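Local coordinates for hypothetical conserved protein (Geobacillus kaustophilus, PDB 2PCS) that is of unknown function but belongs to the CoxG family of Bet v 1-like helix-grip proteins and holds an unidentified ligand in the crystal, at residues D69-P72 with P73-K77; L22-P25 with S26-S29; S136-F139 with K140-K144. One frame throughout, in Å; residues are numbered along the deposited sequence.

Interaction 1 of 3, residues D69-P72 with P73-K77; sequences DIKP and PYHYK
Lys-71 and His-75 form an antiparallel hydrogen-bonded pair, the last rung before the chain reverses through Pro-72 and Pro-73, whose peptide bond is cis. The rung is uneven: Lys-71 N reaches His-75 O at 2.8 Å, while Lys-71 O takes two donors, Tyr-74 N and His-75 N. Two residues facing one make this a classic beta bulge.

The Tyr-74 ring stands over the same carbonyl, with Lys-71 O above one face near its rim, and Lys-71 CB makes an off-centre CH-pi contact 4.2 Å from the centroid of the Tyr-74 ring. CG of Tyr-74 sits between its own N and carbonyl carbon (chi1 67°), which brings the ring up beside the lysine, and CD of Lys-71 then comes close to the Tyr-74 OH. The lysine chain runs alongside the His-75 side chain, pointing the same way, with Lys-71 CD 3.8 Å from His-75 CD2.

Farther along, His-75 NE2 donates to Asp-69 OD2 at 3.0 Å. The carboxylate and imidazole planes stand 84° apart, and the nitrogen meets OD2 from above the carboxylate plane. ND1 of the same ring is hydrogen-bonded to Asp-96 on the neighbouring strand 87-99, fixing the rotation of this buried imidazole from both nitrogens. Asp-69 is also the centre of a small salt-bridge network: Lys-77 NZ pairs with Asp-69 OD2 at 3.6 Å. Lys-71 NZ makes a second salt bridge, with a weak hydrogen bond, to Asp-69 OD1 at 3.4 Å. Two lysines this close would tend to keep the carboxylate ionised.

The whole is the bulged end of a beta hairpin, strands 59-71 and 75-84, in the curved antiparallel sheet of the helix-grip fold.

Interaction 2 of 3, residues L22-P25 with S26-S29; sequences LMDP and SILS
A helix N-terminus is built here: Asp-24 sits at the N-cap of helix 25-31, the second of two short helices that follow one another in this Bet v 1-like fold, and its side chain reaches forward to Ser-26 and Ile-27. Ser-26 OG donates to Asp-24 OD1 at 2.9 Å, arriving from above the carboxylate plane, 37° out of it. The other oxygen, Asp-24 OD2, lies against the ethyl branch of Ile-27, 3.3 Å from CG1. Both contacts follow from the aspartate torsion, which turns CG away from its own N and beside its carbonyl carbon (chi1 -162°), over the first turn.

The backbone of Asp-24 also takes part. Its O accepts the first full helical bond, from Leu-28 N at 3.1 Å, and a weak one from Ile-27 N. Pro-25 O continues the ladder with Ser-29 N at 3.1 Å.

Leu-28 points back toward the preceding turn. Both its methyls lie near the carbonyl oxygen that ends the preceding helix, Leu-22 O to Leu-28 CD1 being 3.4 Å. Beyond these segments, the long helix 124-148 covers the side on which the two leucines lie.

With an alanine at Asp-24 the Ser-26 hydroxyl would probably lose its carboxylate mate, and Ile-27 CG1 the group lying against it. A negative group at this end of a helix lies favourably against the helix dipole, which is likely to stabilise the charged form of the aspartate.

Interaction 3 of 3, residues S136-F139 with K140-K144; sequences SDFF and KKIQK
The Phe-138 ring receives Ile-142 over one face and Phe-139 at its edge. CG1 of Ile-142 lies 3.9 Å from the Phe-138 ring centroid and 19° off the normal, a CH-pi contact, while CE2 of Phe-139 lies in the plane of that ring. These residues belong to the long C-terminal helix 124-148, which the antiparallel sheet grips in a helix-grip fold, and the Phe-138 to Ile-142 contact is an i to i+4 step along it.

Phe-138 reaches the isoleucine because CG is turned away from its own N (chi1 174°), laying the ring obliquely across the Ile-142 branch. The closest ring atom is Phe-138 CZ, 3.7 Å from Ile-142 CG1. The two neighbouring rings pack on different elements: Phe-138 on helix 25-31, where it meets Cys-31, and Phe-139 on Ile-9, Leu-107 and Tyr-109 of the sheet.

Each backbone N-H reaches back four residues, from Lys-140 N to Ser-136 O at 2.8 Å through to Gln-143 N to Phe-139 O at 2.9 Å. The Gln-143 amide turns elsewhere, its OE1 accepting from Lys-12 N on strand 4-12 and tying helix to sheet, and Ser-136 OG bonds back to Lys-132 O.

A second i to i+4 pair runs along the helix flank. Lys-141, its chain kinked in the middle, about CB-CG and CG-CD, passes its methylenes over the Asp-137 backbone, with CD 3.3 Å from Asp-137 O, before the ammonium meets the carboxylate. That salt bridge, with its weak hydrogen bond, spans 3.3 Å from Lys-141 NZ to Asp-137 OD2.

Interaction 2 lies between the other two and touches both. Its Leu-28 CD2 lies 3.7 Å from Phe-138 CZ of interaction 3, and Leu-22 CD2 lies 3.9 Å from Phe-138 CE2. Toward the hairpin, the same Leu-22 CD2 is 3.8 Å from Tyr-76 OH of interaction 1, and Met-23 CE packs on Ile-70 CG2. Interactions 1 and 3 do not touch: their nearest atoms are about 6 Å apart and their centres about 19 Å. All three border the unidentified ligand, about 3 Å from the Tyr-76 side chain and about 4 Å from those of Leu-28 and Phe-138, consistent with a ligand site between sheet and helices, as in Bet v 1 relatives.

Interaction 1 of 3, residues D69-P72 with P73-K77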
loop_
_atom_site.group_PDB
_atom_site.type_symbol
_atom_site.label_atom_id
_atom_site.label_comp_id
_atom_site.label_asym_id
_atom_site.label_seq_id
_atom_site.Cartn_x
_atom_site.Cartn_y
_atom_site.Cartn_z
ATOM N N ASP A 69 9.706 -11.858 -2.014
ATOM C CA ASP A 69 9.378 -12.612 -3.239
ATOM C C ASP A 69 9.468 -11.695 -4.451
ATOM O O ASP A 69 8.623 -11.672 -5.302
ATOM C CB ASP A 69 7.980 -13.258 -3.082
ATOM C CG ASP A 69 7.718 -14.423 -4.048
ATOM O OD1 ASP A 69 8.662 -15.143 -4.440
ATOM O OD2 ASP A 69 6.531 -14.651 -4.406
ATOM N N ILE A 70 10.522 -10.918 -4.509
ATOM C CA ILE A 70 10.600 -9.809 -5.417
ATOM C C ILE A 70 11.000 -10.290 -6.779
ATOM O O ILE A 70 12.130 -10.802 -6.944
ATOM C CB ILE A 70 11.653 -8.834 -4.995
ATOM C CG1 ILE A 70 11.327 -8.222 -3.600
ATOM C CG2 ILE A 70 11.786 -7.807 -6.072
ATOM C CD1 ILE A 70 12.294 -7.047 -3.130
ATOM N N LYS A 71 10.109 -10.092 -7.758
ATOM C CA LYS A 71 10.385 -10.499 -9.091
ATOM C C LYS A 71 10.331 -9.560 -10.285
ATOM O O LYS A 71 9.269 -9.332 -10.807
ATOM C CB LYS A 71 9.552 -11.726 -9.471
ATOM C CG LYS A 71 9.708 -12.984 -8.593
ATOM C CD LYS A 71 8.547 -13.925 -8.888
ATOM C CE LYS A 71 8.482 -15.070 -7.944
ATOM N NZ LYS A 71 9.898 -15.436 -7.613
ATOM N N PRO A 72 11.392 -8.827 -10.572
ATOM C CA PRO A 72 11.309 -7.524 -11.164
ATOM C C PRO A 72 11.029 -7.859 -12.665
ATOM O O PRO A 72 11.301 -9.004 -13.132
ATOM C CB PRO A 72 12.743 -6.984 -11.103
ATOM C CG PRO A 72 13.421 -7.830 -10.040
ATOM C CD PRO A 72 12.738 -9.143 -10.053
ATOM N N PRO A 73 10.385 -6.943 -13.399
ATOM C CA PRO A 73 9.700 -5.801 -12.866
ATOM C C PRO A 73 8.159 -6.101 -12.702
ATOM O O PRO A 73 7.340 -5.219 -12.934
ATOM C CB PRO A 73 9.944 -4.802 -13.988
ATOM C CG PRO A 73 9.619 -5.685 -15.255
ATOM C CD PRO A 73 10.274 -7.003 -14.884
ATOM N N TYR A 74 7.755 -7.294 -12.263
ATOM C CA TYR A 74 6.334 -7.631 -12.343
ATOM C C TYR A 74 5.612 -8.210 -11.113
ATOM O O TYR A 74 4.404 -8.324 -11.119
ATOM C CB TYR A 74 6.095 -8.614 -13.526
ATOM C CG TYR A 74 6.737 -9.955 -13.276
ATOM C CD1 TYR A 74 8.087 -10.184 -13.620
ATOM C CD2 TYR A 74 6.020 -10.985 -12.689
ATOM C CE1 TYR A 74 8.688 -11.415 -13.381
ATOM C CE2 TYR A 74 6.619 -12.221 -12.432
ATOM C CZ TYR A 74 7.957 -12.426 -12.781
ATOM O OH TYR A 74 8.560 -13.646 -12.499
ATOM N N HIS A 75 6.297 -8.640 -10.084
ATOM C CA HIS A 75 5.601 -9.228 -8.963
ATOM C C HIS A 75 6.323 -8.970 -7.638
ATOM O O HIS A 75 7.530 -9.077 -7.571
ATOM C CB HIS A 75 5.471 -10.706 -9.192
ATOM C CG HIS A 75 5.130 -11.478 -7.952
ATOM N ND1 HIS A 75 3.849 -11.880 -7.652
ATOM C CD2 HIS A 75 5.913 -11.914 -6.934
ATOM C CE1 HIS A 75 3.855 -12.550 -6.512
ATOM N NE2 HIS A 75 5.102 -12.603 -6.068
ATOM N N TYR A 76 5.598 -8.649 -6.565
ATOM C CA TYR A 76 6.179 -8.765 -5.203
ATOM C C TYR A 76 5.149 -9.054 -4.124
ATOM O O TYR A 76 3.934 -9.067 -4.381
ATOM C CB TYR A 76 7.037 -7.575 -4.852
ATOM C CG TYR A 76 6.284 -6.276 -4.880
ATOM C CD1 TYR A 76 5.979 -5.634 -6.111
ATOM C CD2 TYR A 76 5.842 -5.686 -3.693
ATOM C CE1 TYR A 76 5.265 -4.411 -6.139
ATOM C CE2 TYR A 76 5.144 -4.474 -3.696
ATOM C CZ TYR A 76 4.844 -3.847 -4.912
ATOM O OH TYR A 76 4.161 -2.649 -4.889
ATOM N N LYS A 77 5.638 -9.356 -2.912
ATOM C CA LYS A 77 4.790 -9.521 -1.753
ATOM C C LYS A 77 5.167 -8.501 -0.699
ATOM O O LYS A 77 6.293 -8.060 -0.656
ATOM C CB LYS A 77 4.868 -10.941 -1.215
ATOM C CG LYS A 77 4.381 -11.947 -2.221
ATOM C CD LYS A 77 4.301 -13.351 -1.593
ATOM C CE LYS A 77 3.459 -14.357 -2.403
ATOM N NZ LYS A 77 4.010 -15.755 -2.148
#

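Interaction 2 of 3, residues L22-P25 with S26-S29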
loop_
_atom_site.group_PDB
_atom_site.type_symbol
_atom_site.label_atom_id
_atom_site.label_comp_id
_atom_site.label_asym_id
_atom_site.label_seq_id
_atom_site.Cartn_x
_atom_site.Cartn_y
_atom_site.Cartn_z
ATOM N N LEU A 22 7.158 1.954 -7.767
ATOM C CA LEU A 22 6.777 1.119 -6.666
ATOM C C LEU A 22 7.984 0.648 -5.824
ATOM O O LEU A 22 7.832 0.263 -4.660
ATOM C CB LEU A 22 5.973 -0.062 -7.200
ATOM C CG LEU A 22 4.574 0.198 -7.751
ATOM C CD1 LEU A 22 4.062 -1.052 -8.388
ATOM C CD2 LEU A 22 3.594 0.694 -6.649
ATOM N N MET A 23 9.176 0.644 -6.417
ATOM C CA MET A 23 10.368 0.164 -5.722
ATOM C C MET A 23 11.256 1.303 -5.206
ATOM O O MET A 23 12.287 1.056 -4.585
ATOM C CB MET A 23 11.181 -0.784 -6.616
ATOM C CG MET A 23 10.485 -2.063 -6.939
ATOM S SD MET A 23 10.165 -3.136 -5.527
ATOM C CE MET A 23 11.721 -3.965 -5.670
ATOM N N ASP A 24 10.823 2.539 -5.407
ATOM C CA ASP A 24 11.592 3.719 -4.994
ATOM C C ASP A 24 11.147 4.242 -3.629
ATOM O O ASP A 24 10.118 4.915 -3.559
ATOM C CB ASP A 24 11.346 4.813 -6.018
ATOM C CG ASP A 24 12.380 5.915 -5.974
ATOM O OD1 ASP A 24 13.036 6.145 -4.922
ATOM O OD2 ASP A 24 12.522 6.577 -7.022
ATOM N N PRO A 25 11.900 3.959 -2.547
ATOM C CA PRO A 25 11.405 4.365 -1.221
ATOM C C PRO A 25 11.131 5.856 -0.987
ATOM O O PRO A 25 10.274 6.180 -0.185
ATOM C CB PRO A 25 12.446 3.815 -0.234
ATOM C CG PRO A 25 13.595 3.424 -1.014
ATOM C CD PRO A 25 13.181 3.246 -2.458
ATOM N N SER A 26 11.816 6.755 -1.685
ATOM C CA SER A 26 11.457 8.187 -1.602
ATOM C C SER A 26 10.091 8.510 -2.202
ATOM O O SER A 26 9.378 9.370 -1.707
ATOM C CB SER A 26 12.533 9.103 -2.219
ATOM O OG SER A 26 13.345 8.399 -3.153
ATOM N N ILE A 27 9.738 7.819 -3.266
ATOM C CA ILE A 27 8.461 7.999 -3.903
ATOM C C ILE A 27 7.314 7.384 -3.044
ATOM O O ILE A 27 6.201 7.949 -2.971
ATOM C CB ILE A 27 8.508 7.367 -5.350
ATOM C CG1 ILE A 27 9.634 8.004 -6.180
ATOM C CG2 ILE A 27 7.110 7.375 -6.066
ATOM C CD1 ILE A 27 9.299 9.381 -6.739
ATOM N N LEU A 28 7.583 6.232 -2.423
ATOM C CA LEU A 28 6.606 5.578 -1.588
ATOM C C LEU A 28 6.289 6.449 -0.366
ATOM O O LEU A 28 5.115 6.721 -0.076
ATOM C CB LEU A 28 7.093 4.194 -1.151
ATOM C CG LEU A 28 7.331 3.125 -2.226
ATOM C CD1 LEU A 28 8.309 2.006 -1.749
ATOM C CD2 LEU A 28 6.041 2.526 -2.710
ATOM N N SER A 29 7.325 6.894 0.345
ATOM C CA SER A 29 7.144 7.820 1.468
ATOM C C SER A 29 6.170 8.950 1.188
ATOM O O SER A 29 5.344 9.282 2.034
ATOM C CB SER A 29 8.458 8.445 1.900
ATOM O OG SER A 29 8.282 8.912 3.231
#

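Interaction 3 of 3, residues S136-F139 with K140-K144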
loop_
_atom_site.group_PDB
_atom_site.type_symbol
_atom_site.label_atom_id
_atom_site.label_comp_id
_atom_site.label_asym_id
_atom_site.label_seq_id
_atom_site.Cartn_x
_atom_site.Cartn_y
_atom_site.Cartn_z
ATOM N N SER A 136 -6.651 3.538 -2.748
ATOM C CA SER A 136 -6.933 4.506 -3.858
ATOM C C SER A 136 -6.047 5.753 -3.842
ATOM O O SER A 136 -5.534 6.173 -4.895
ATOM C CB SER A 136 -8.373 4.979 -3.874
ATOM O OG SER A 136 -9.241 3.880 -3.756
ATOM N N ASP A 137 -5.862 6.328 -2.656
ATOM C CA ASP A 137 -5.028 7.481 -2.511
ATOM C C ASP A 137 -3.552 7.214 -2.821
ATOM O O ASP A 137 -2.824 8.070 -3.383
ATOM C CB ASP A 137 -5.141 8.046 -1.093
ATOM C CG ASP A 137 -4.383 9.364 -0.966
ATOM O OD1 ASP A 137 -4.844 10.358 -1.592
ATOM O OD2 ASP A 137 -3.299 9.382 -0.327
ATOM N N PHE A 138 -3.093 6.018 -2.453
ATOM C CA PHE A 138 -1.731 5.601 -2.836
ATOM C C PHE A 138 -1.618 5.440 -4.363
ATOM O O PHE A 138 -0.684 5.923 -4.992
ATOM C CB PHE A 138 -1.384 4.295 -2.137
ATOM C CG PHE A 138 -0.075 3.705 -2.580
ATOM C CD1 PHE A 138 1.148 4.192 -2.081
ATOM C CD2 PHE A 138 -0.055 2.668 -3.500
ATOM C CE1 PHE A 138 2.350 3.641 -2.489
ATOM C CE2 PHE A 138 1.168 2.112 -3.894
ATOM C CZ PHE A 138 2.352 2.561 -3.377
ATOM N N PHE A 139 -2.561 4.737 -4.956
ATOM C CA PHE A 139 -2.473 4.516 -6.399
ATOM C C PHE A 139 -2.645 5.836 -7.178
ATOM O O PHE A 139 -2.061 6.010 -8.254
ATOM C CB PHE A 139 -3.428 3.411 -6.841
ATOM C CG PHE A 139 -2.937 2.045 -6.493
ATOM C CD1 PHE A 139 -3.785 1.105 -5.953
ATOM C CD2 PHE A 139 -1.615 1.712 -6.688
ATOM C CE1 PHE A 139 -3.320 -0.168 -5.600
ATOM C CE2 PHE A 139 -1.129 0.445 -6.333
ATOM C CZ PHE A 139 -1.995 -0.492 -5.777
ATOM N N LYS A 140 -3.379 6.785 -6.564
ATOM C CA LYS A 140 -3.586 8.126 -7.114
ATOM C C LYS A 140 -2.278 8.873 -7.140
ATOM O O LYS A 140 -1.958 9.517 -8.128
ATOM C CB LYS A 140 -4.615 8.906 -6.279
ATOM C CG LYS A 140 -4.826 10.354 -6.729
ATOM C CD LYS A 140 -5.446 11.258 -5.660
ATOM C CE LYS A 140 -5.414 12.757 -6.132
ATOM N NZ LYS A 140 -6.217 13.676 -5.204
ATOM N N LYS A 141 -1.504 8.815 -6.060
ATOM C CA LYS A 141 -0.273 9.609 -6.047
ATOM C C LYS A 141 0.808 8.950 -6.881
ATOM O O LYS A 141 1.673 9.639 -7.444
ATOM C CB LYS A 141 0.213 9.911 -4.626
ATOM C CG LYS A 141 -0.675 10.884 -3.817
ATOM C CD LYS A 141 -0.717 10.462 -2.354
ATOM C CE LYS A 141 -0.779 11.603 -1.320
ATOM N NZ LYS A 141 -0.504 11.048 0.093
ATOM N N ILE A 142 0.771 7.618 -6.958
ATOM C CA ILE A 142 1.706 6.878 -7.799
ATOM C C ILE A 142 1.437 7.255 -9.244
ATOM O O ILE A 142 2.366 7.447 -10.011
ATOM C CB ILE A 142 1.565 5.326 -7.661
ATOM C CG1 ILE A 142 2.150 4.815 -6.361
ATOM C CG2 ILE A 142 2.291 4.609 -8.780
ATOM C CD1 ILE A 142 3.570 5.100 -6.218
ATOM N N GLN A 143 0.171 7.340 -9.616
ATOM C CA GLN A 143 -0.181 7.686 -10.983
ATOM C C GLN A 143 0.378 9.077 -11.326
ATOM O O GLN A 143 0.902 9.286 -12.440
ATOM C CB GLN A 143 -1.687 7.547 -11.255
ATOM C CG GLN A 143 -2.141 7.801 -12.717
ATOM C CD GLN A 143 -1.339 7.046 -13.818
ATOM O OE1 GLN A 143 -1.815 6.051 -14.361
ATOM N NE2 GLN A 143 -0.135 7.548 -14.159
ATOM N N LYS A 144 0.359 9.980 -10.348
ATOM C CA LYS A 144 0.906 11.294 -10.530
ATOM C C LYS A 144 2.408 11.260 -10.703
ATOM O O LYS A 144 2.940 11.946 -11.569
ATOM C CB LYS A 144 0.540 12.219 -9.367
ATOM C CG LYS A 144 1.611 13.290 -9.138
ATOM C CD LYS A 144 1.327 14.197 -7.957
ATOM C CE LYS A 144 2.072 15.543 -8.086
ATOM N NZ LYS A 144 1.570 16.496 -7.032
#